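Local coordinates for protein aldehyde Dehydrogenase (Burkholderia cenocepacia, PDB 4O6R) that probably oxidises aldehydes to carboxylic acids with NAD(P)+ as cofactor, and binds adenosine monophosphate, at residues Q92-R106 with P321-S333. Sequence-based numbering, arbitrary orientation.
Sequences QLESLDTGHPIRDSR and PLDPNTEMGPLTS
The carbonyl oxygen of Thr98, at the end of helix 87-98, is gripped twice: Thr332 OG1 donates to Thr98 O at 2.8 Å, in the carbonyl plane on a lone pair, and a water that also donates to Pro330 O donates a second hydrogen bond to it. A second water donates to Thr332 OG1 and meets His100 NE2, whose ring is held on its other nitrogen by Asp109. The other direct bond lies at the start of helix 102-123, where Ile102 N donates to Pro321 O (2.8 Å, 161° at the hydrogen). Between these two bonds each segment sets a proline against the other's backbone: Pro321 CG lies 3.4 Å from Gly99 O, and Pro101 CG 3.5 Å from Gly329 N. Ile102 turns CG2 rather than its longer branch to the loop, 3.6 Å from Leu322 O, because CG1 stands anti to the backbone N (chi1 -173°). Farther along, the extended Arg103 chain passes Thr326 O and lays one guanidinium face over Glu327 CG, 3.8 Å from Arg103 CZ. The charges stop short of a salt bridge, with Arg103 NH1 4.1 Å from Glu327 OE2; a water bridges them. Arg496 of the second subunit makes a salt bridge to Glu327 OE2, and that subunit's His493 O accepts from Arg103 NH2. The loop before helix 334-349 is thus pinned to a helix-helix corner by backbone carbonyls and bridging waters, with the Arg103-Glu327 pair shared across the subunit interface.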
ATOM      1  N   GLN A  92      25.940  20.750  22.397  1.00 13.36           N
ATOM      2  CA  GLN A  92      26.553  21.089  23.666  1.00 13.90           C
ATOM      3  C   GLN A  92      25.658  20.706  24.842  1.00 13.52           C
ATOM      4  O   GLN A  92      26.143  20.135  25.821  1.00 13.45           O
ATOM      5  CB  GLN A  92      26.905  22.575  23.731  1.00 14.76           C
ATOM      6  CG  GLN A  92      28.046  22.986  22.817  1.00 15.46           C
ATOM      7  CD  GLN A  92      29.411  22.516  23.319  1.00 16.05           C
ATOM      8  OE1 GLN A  92      29.626  22.367  24.518  1.00 16.36           O
ATOM      9  NE2 GLN A  92      30.352  22.345  22.401  1.00 16.30           N
ATOM     10  N   LEU A  93      24.367  21.016  24.762  1.00 13.17           N
ATOM     11  CA  LEU A  93      23.445  20.749  25.879  1.00 13.27           C
ATOM     12  C   LEU A  93      23.273  19.247  26.093  1.00 12.79           C
ATOM     13  O   LEU A  93      23.363  18.739  27.229  1.00 12.81           O
ATOM     14  CB  LEU A  93      22.091  21.424  25.648  1.00 13.28           C
ATOM     15  CG  LEU A  93      21.043  21.298  26.753  1.00 13.45           C
ATOM     16  CD1 LEU A  93      21.548  21.903  28.039  1.00 14.10           C
ATOM     17  CD2 LEU A  93      19.755  22.010  26.347  1.00 13.67           C
ATOM     18  N   GLU A  94      23.082  18.527  24.994  1.00 12.62           N
ATOM     19  CA  GLU A  94      22.961  17.060  25.044  1.00 12.56           C
ATOM     20  C   GLU A  94      24.214  16.412  25.657  1.00 12.96           C
ATOM     21  O   GLU A  94      24.098  15.575  26.559  1.00 12.87           O
ATOM     22  CB  GLU A  94      22.656  16.485  23.633  1.00 12.84           C
ATOM     23  CG  GLU A  94      22.353  14.983  23.576  1.00 12.87           C
ATOM     24  CD  GLU A  94      20.983  14.583  24.116  1.00 13.16           C
ATOM     25  OE1 GLU A  94      20.392  15.313  24.937  1.00 13.26           O
ATOM     26  OE2 GLU A  94      20.491  13.479  23.754  1.00 13.78           O
ATOM     27  N   SER A  95      25.403  16.817  25.201  1.00 13.56           N
ATOM     28  CA  SER A  95      26.669  16.312  25.761  1.00 14.12           C
ATOM     29  C   SER A  95      26.838  16.616  27.248  1.00 14.36           C
ATOM     30  O   SER A  95      27.328  15.784  27.994  1.00 14.68           O
ATOM     31  CB  SER A  95      27.893  16.834  24.987  1.00 14.63           C
ATOM     32  OG  SER A  95      27.924  16.268  23.676  1.00 14.81           O
ATOM     33  N   LEU A  96      26.442  17.804  27.668  1.00 14.70           N
ATOM     34  CA  LEU A  96      26.573  18.218  29.060  1.00 15.12           C
ATOM     35  C   LEU A  96      25.755  17.305  29.980  1.00 14.58           C
ATOM     36  O   LEU A  96      26.232  16.884  31.034  1.00 14.89           O
ATOM     37  CB  LEU A  96      26.098  19.659  29.211  1.00 15.71           C
ATOM     38  CG  LEU A  96      26.357  20.361  30.534  1.00 16.81           C
ATOM     39  CD1 LEU A  96      27.838  20.639  30.742  1.00 17.67           C
ATOM     40  CD2 LEU A  96      25.557  21.663  30.607  1.00 17.18           C
ATOM     41  N   ASP A  97      24.546  16.995  29.538  1.00 13.74           N
ATOM     42  CA  ASP A  97      23.542  16.269  30.306  1.00 13.11           C
ATOM     43  C   ASP A  97      23.752  14.749  30.258  1.00 12.47           C
ATOM     44  O   ASP A  97      23.559  14.051  31.242  1.00 12.46           O
ATOM     45  CB  ASP A  97      22.170  16.621  29.682  1.00 13.21           C
ATOM     46  CG  ASP A  97      21.005  16.346  30.593  1.00 13.46           C
ATOM     47  OD1 ASP A  97      21.224  16.008  31.779  1.00 14.19           O
ATOM     48  OD2 ASP A  97      19.864  16.485  30.107  1.00 13.60           O
ATOM     49  N   THR A  98      24.136  14.231  29.106  1.00 11.55           N
ATOM     50  CA  THR A  98      24.175  12.785  28.900  1.00 11.12           C
ATOM     51  C   THR A  98      25.553  12.166  29.027  1.00 11.17           C
ATOM     52  O   THR A  98      25.654  10.987  29.294  1.00 10.90           O
ATOM     53  CB  THR A  98      23.712  12.410  27.497  1.00 10.67           C
ATOM     54  OG1 THR A  98      24.592  13.003  26.530  1.00 10.75           O
ATOM     55  CG2 THR A  98      22.309  12.856  27.281  1.00 10.54           C
ATOM     56  N   GLY A  99      26.602  12.964  28.807  1.00 11.28           N
ATOM     57  CA  GLY A  99      27.942  12.440  28.693  1.00 11.51           C
ATOM     58  C   GLY A  99      28.358  12.009  27.292  1.00 11.41           C
ATOM     59  O   GLY A  99      29.490  11.591  27.113  1.00 11.86           O
ATOM     60  N   HIS A 100      27.480  12.075  26.301  1.00 10.97           N
ATOM     61  CA  HIS A 100      27.868  11.706  24.951  1.00 11.08           C
ATOM     62  C   HIS A 100      28.992  12.619  24.517  1.00 11.48           C
ATOM     63  O   HIS A 100      28.889  13.822  24.734  1.00 11.53           O
ATOM     64  CB  HIS A 100      26.741  11.914  23.976  1.00 10.83           C
ATOM     65  CG  HIS A 100      25.526  11.078  24.241  1.00 10.76           C
ATOM     66  ND1 HIS A 100      24.421  11.105  23.417  1.00 10.48           N
ATOM     67  CD2 HIS A 100      25.214  10.248  25.262  1.00 10.90           C
ATOM     68  CE1 HIS A 100      23.486  10.313  23.905  1.00 10.36           C
ATOM     69  NE2 HIS A 100      23.947   9.765  25.019  1.00 10.62           N
ATOM     70  N   PRO A 101      30.056  12.071  23.907  1.00 11.74           N
ATOM     71  CA  PRO A 101      31.087  12.949  23.335  1.00 12.13           C
ATOM     72  C   PRO A 101      30.476  14.005  22.399  1.00 12.07           C
ATOM     73  O   PRO A 101      29.594  13.707  21.596  1.00 11.57           O
ATOM     74  CB  PRO A 101      31.971  11.978  22.553  1.00 12.42           C
ATOM     75  CG  PRO A 101      31.858  10.683  23.329  1.00 12.34           C
ATOM     76  CD  PRO A 101      30.450  10.649  23.841  1.00 11.82           C
ATOM     77  N   ILE A 102      30.954  15.234  22.496  1.00 12.60           N
ATOM     78  CA  ILE A 102      30.487  16.320  21.630  1.00 12.82           C
ATOM     79  C   ILE A 102      30.591  15.953  20.155  1.00 12.88           C
ATOM     80  O   ILE A 102      29.757  16.332  19.358  1.00 12.46           O
ATOM     81  CB  ILE A 102      31.234  17.644  21.967  1.00 13.41           C
ATOM     82  CG1 ILE A 102      30.668  18.851  21.197  1.00 13.69           C
ATOM     83  CG2 ILE A 102      32.724  17.501  21.724  1.00 14.03           C
ATOM     84  CD1 ILE A 102      29.216  19.211  21.490  1.00 13.29           C
ATOM     85  N   ARG A 103      31.589  15.168  19.780  1.00 13.55           N
ATOM     86  CA  ARG A 103      31.657  14.766  18.396  1.00 13.99           C
ATOM     87  C   ARG A 103      30.428  13.915  17.969  1.00 13.56           C
ATOM     88  O   ARG A 103      29.991  14.026  16.826  1.00 13.10           O
ATOM     89  CB  ARG A 103      32.989  14.079  18.096  1.00 14.72           C
ATOM     90  CG  ARG A 103      33.107  12.669  18.626  1.00 14.85           C
ATOM     91  CD  ARG A 103      34.442  12.090  18.226  1.00 15.89           C
ATOM     92  NE  ARG A 103      34.338  10.651  18.115  1.00 16.39           N
ATOM     93  CZ  ARG A 103      35.169   9.871  17.434  1.00 17.43           C
ATOM     94  NH1 ARG A 103      36.260  10.377  16.846  1.00 18.11           N
ATOM     95  NH2 ARG A 103      34.936   8.555  17.396  1.00 17.40           N
ATOM     96  N   ASP A 104      29.883  13.121  18.895  1.00 13.47           N
ATOM     97  CA  ASP A 104      28.721  12.253  18.636  1.00 13.54           C
ATOM     98  C   ASP A 104      27.413  13.059  18.671  1.00 12.77           C
ATOM     99  O   ASP A 104      26.493  12.827  17.862  1.00 12.25           O
ATOM    100  CB  ASP A 104      28.560  11.145  19.698  1.00 14.08           C
ATOM    101  CG  ASP A 104      29.604  10.042  19.613  1.00 15.38           C
ATOM    102  OD1 ASP A 104      30.285   9.875  18.584  1.00 15.88           O
ATOM    103  OD2 ASP A 104      29.713   9.298  20.638  1.00 17.46           O
ATOM    104  N   SER A 105      27.298  13.997  19.605  1.00 12.40           N
ATOM    105  CA  SER A 105      26.092  14.803  19.632  1.00 12.21           C
ATOM    106  C   SER A 105      26.032  15.694  18.390  1.00 12.30           C
ATOM    107  O   SER A 105      24.968  15.904  17.865  1.00 12.32           O
ATOM    108  CB  SER A 105      25.925  15.585  20.926  1.00 12.10           C
ATOM    109  OG  SER A 105      27.029  16.403  21.146  1.00 13.07           O
ATOM    110  N   ARG A 106      27.173  16.174  17.902  1.00 12.79           N
ATOM    111  CA  ARG A 106      27.214  16.927  16.647  1.00 13.16           C
ATOM    112  C   ARG A 106      26.925  16.061  15.402  1.00 13.25           C
ATOM    113  O   ARG A 106      26.157  16.478  14.541  1.00 13.34           O
ATOM    114  CB  ARG A 106      28.575  17.610  16.453  1.00 13.77           C
ATOM    115  CG  ARG A 106      28.870  18.782  17.358  1.00 13.86           C
ATOM    116  CD  ARG A 106      30.365  19.067  17.321  1.00 14.48           C
ATOM    117  NE  ARG A 106      30.706  20.285  18.021  1.00 14.70           N
ATOM    118  CZ  ARG A 106      31.941  20.656  18.323  1.00 15.37           C
ATOM    119  NH1 ARG A 106      32.967  19.869  18.037  1.00 15.64           N
ATOM    120  NH2 ARG A 106      32.154  21.806  18.951  1.00 15.70           N
ATOM    121  N   PRO A 321      33.396  14.771  27.741  1.00 14.55           N
ATOM    122  CA  PRO A 321      32.502  14.871  26.594  1.00 14.36           C
ATOM    123  C   PRO A 321      32.683  16.167  25.812  1.00 14.94           C
ATOM    124  O   PRO A 321      32.521  16.176  24.596  1.00 14.55           O
ATOM    125  CB  PRO A 321      31.112  14.856  27.232  1.00 14.21           C
ATOM    126  CG  PRO A 321      31.287  14.083  28.473  1.00 14.19           C
ATOM    127  CD  PRO A 321      32.645  14.455  28.973  1.00 14.50           C
ATOM    128  N   LEU A 322      33.041  17.252  26.490  1.00 15.91           N
ATOM    129  CA  LEU A 322      33.158  18.528  25.787  1.00 16.71           C
ATOM    130  C   LEU A 322      34.410  18.684  24.907  1.00 17.05           C
ATOM    131  O   LEU A 322      34.488  19.599  24.109  1.00 17.30           O
ATOM    132  CB  LEU A 322      32.974  19.682  26.765  1.00 17.91           C
ATOM    133  CG  LEU A 322      31.580  19.690  27.435  1.00 18.13           C
ATOM    134  CD1 LEU A 322      31.272  21.010  28.122  1.00 19.16           C
ATOM    135  CD2 LEU A 322      30.425  19.343  26.497  1.00 17.99           C
ATOM    136  N   ASP A 323      35.366  17.766  25.030  1.00 16.92           N
ATOM    137  CA  ASP A 323      36.574  17.743  24.201  1.00 17.30           C
ATOM    138  C   ASP A 323      36.309  16.995  22.872  1.00 16.66           C
ATOM    139  O   ASP A 323      35.983  15.807  22.892  1.00 15.87           O
ATOM    140  CB  ASP A 323      37.691  17.055  24.998  1.00 17.45           C
ATOM    141  CG  ASP A 323      39.053  17.118  24.311  1.00 18.13           C
ATOM    142  OD1 ASP A 323      39.145  17.309  23.087  1.00 18.02           O
ATOM    143  OD2 ASP A 323      40.051  16.977  25.038  1.00 18.89           O
ATOM    144  N   PRO A 324      36.443  17.686  21.722  1.00 16.97           N
ATOM    145  CA  PRO A 324      36.197  17.084  20.407  1.00 16.70           C
ATOM    146  C   PRO A 324      37.104  15.904  20.062  1.00 16.77           C
ATOM    147  O   PRO A 324      36.787  15.134  19.153  1.00 16.35           O
ATOM    148  CB  PRO A 324      36.422  18.227  19.405  1.00 17.51           C
ATOM    149  CG  PRO A 324      36.837  19.416  20.193  1.00 18.31           C
ATOM    150  CD  PRO A 324      36.827  19.107  21.654  1.00 17.95           C
ATOM    151  N   ASN A 325      38.234  15.784  20.765  1.00 17.16           N
ATOM    152  CA  ASN A 325      39.147  14.656  20.613  0.50 16.96           C
ATOM    153  C   ASN A 325      38.625  13.414  21.357  1.00 16.08           C
ATOM    154  O   ASN A 325      39.123  12.336  21.161  1.00 15.79           O
ATOM    155  CB  ASN A 325      40.546  15.048  21.139  0.50 17.74           C
ATOM    156  CG  ASN A 325      41.649  14.113  20.660  0.50 17.94           C
ATOM    157  OD1 ASN A 325      41.652  13.670  19.514  0.50 17.98           O
ATOM    158  ND2 ASN A 325      42.604  13.830  21.534  0.50 18.32           N
ATOM    159  N   THR A 326      37.641  13.580  22.252  1.00 15.46           N
ATOM    160  CA  THR A 326      37.111  12.451  23.030  1.00 14.64           C
ATOM    161  C   THR A 326      36.287  11.500  22.165  1.00 14.09           C
ATOM    162  O   THR A 326      35.430  11.941  21.427  1.00 13.63           O
ATOM    163  CB  THR A 326      36.230  12.919  24.197  1.00 14.68           C
ATOM    164  OG1 THR A 326      37.040  13.615  25.155  1.00 15.06           O
ATOM    165  CG2 THR A 326      35.481  11.730  24.866  1.00 14.08           C
ATOM    166  N   GLU A 327      36.569  10.199  22.270  1.00 13.76           N
ATOM    167  CA  GLU A 327      35.859   9.164  21.514  1.00 13.42           C
ATOM    168  C   GLU A 327      34.824   8.420  22.348  1.00 13.46           C
ATOM    169  O   GLU A 327      33.865   7.905  21.798  1.00 13.14           O
ATOM    170  CB  GLU A 327      36.830   8.143  20.949  1.00 13.32           C
ATOM    171  CG  GLU A 327      37.775   8.691  19.890  1.00 13.73           C
ATOM    172  CD  GLU A 327      38.783   7.656  19.408  1.00 13.95           C
ATOM    173  OE1 GLU A 327      39.402   6.946  20.257  1.00 13.66           O
ATOM    174  OE2 GLU A 327      38.954   7.552  18.165  1.00 14.28           O
ATOM    175  N   MET A 328      35.043   8.338  23.658  1.00 14.13           N
ATOM    176  CA  MET A 328      34.094   7.722  24.569  1.00 14.52           C
ATOM    177  C   MET A 328      33.983   8.547  25.849  1.00 13.80           C
ATOM    178  O   MET A 328      34.966   8.890  26.460  1.00 13.26           O
ATOM    179  CB  MET A 328      34.493   6.286  24.915  1.00 16.31           C
ATOM    180  CG  MET A 328      33.505   5.622  25.884  1.00 18.50           C
ATOM    181  SD  MET A 328      33.822   3.868  26.296  1.00 21.54           S
ATOM    182  CE  MET A 328      33.142   3.199  24.857  1.00 18.80           C
ATOM    183  N   GLY A 329      32.754   8.864  26.232  1.00 12.98           N
ATOM    184  CA  GLY A 329      32.506   9.600  27.448  1.00 12.79           C
ATOM    185  C   GLY A 329      32.180   8.700  28.608  1.00 12.20           C
ATOM    186  O   GLY A 329      32.374   7.475  28.557  1.00 11.69           O
ATOM    187  N   PRO A 330      31.662   9.296  29.670  1.00 12.18           N
ATOM    188  CA  PRO A 330      31.274   8.519  30.814  1.00 12.26           C
ATOM    189  C   PRO A 330      29.911   7.910  30.598  1.00 11.93           C
ATOM    190  O   PRO A 330      29.206   8.316  29.673  1.00 11.66           O
ATOM    191  CB  PRO A 330      31.200   9.573  31.923  1.00 12.67           C
ATOM    192  CG  PRO A 330      30.763  10.798  31.210  1.00 12.84           C
ATOM    193  CD  PRO A 330      31.402  10.732  29.861  1.00 12.60           C
ATOM    194  N   LEU A 331      29.528   6.991  31.474  1.00 12.05           N
ATOM    195  CA  LEU A 331      28.142   6.534  31.547  1.00 12.31           C
ATOM    196  C   LEU A 331      27.261   7.640  32.109  1.00 12.26           C
ATOM    197  O   LEU A 331      27.748   8.577  32.724  1.00 12.22           O
ATOM    198  CB  LEU A 331      28.027   5.289  32.408  1.00 12.68           C
ATOM    199  CG  LEU A 331      28.948   4.137  32.011  1.00 13.13           C
ATOM    200  CD1 LEU A 331      28.593   2.874  32.765  1.00 13.34           C
ATOM    201  CD2 LEU A 331      28.877   3.865  30.534  1.00 13.12           C
ATOM    202  N   THR A 332      25.963   7.552  31.871  1.00 11.97           N
ATOM    203  CA  THR A 332      25.083   8.672  32.172  1.00 12.60           C
ATOM    204  C   THR A 332      24.808   8.861  33.707  1.00 13.53           C
ATOM    205  O   THR A 332      24.547   9.984  34.164  1.00 13.67           O
ATOM    206  CB  THR A 332      23.792   8.577  31.331  1.00 12.38           C
ATOM    207  OG1 THR A 332      24.112   8.693  29.927  1.00 12.19           O
ATOM    208  CG2 THR A 332      22.845   9.651  31.678  1.00 12.75           C
ATOM    209  N   SER A 333      24.888   7.798  34.503  1.00 14.02           N
ATOM    210  CA  SER A 333      24.604   7.922  35.928  1.00 15.15           C
ATOM    211  C   SER A 333      25.490   7.051  36.776  1.00 16.08           C
ATOM    212  O   SER A 333      25.956   5.998  36.328  1.00 15.66           O
ATOM    213  CB  SER A 333      23.148   7.561  36.219  1.00 15.31           C
ATOM    214  OG  SER A 333      22.993   6.155  36.174  1.00 14.92           O
TER
HETATM  215  O   HOH W   1      33.225  21.572  23.055  1.00 14.45           O
HETATM  216  O   HOH W   2      26.988   8.768  28.165  1.00  9.39           O
HETATM  217  O   HOH W   3      22.835   8.930  27.583  1.00 11.45           O
HETATM  218  O   HOH W   4      34.050  14.303  21.261  1.00 11.01           O
HETATM  219  O   HOH W   5      38.266   8.647  15.898  1.00 11.53           O
HETATM  220  O   HOH W   6      32.722   8.802  19.496  1.00 15.99           O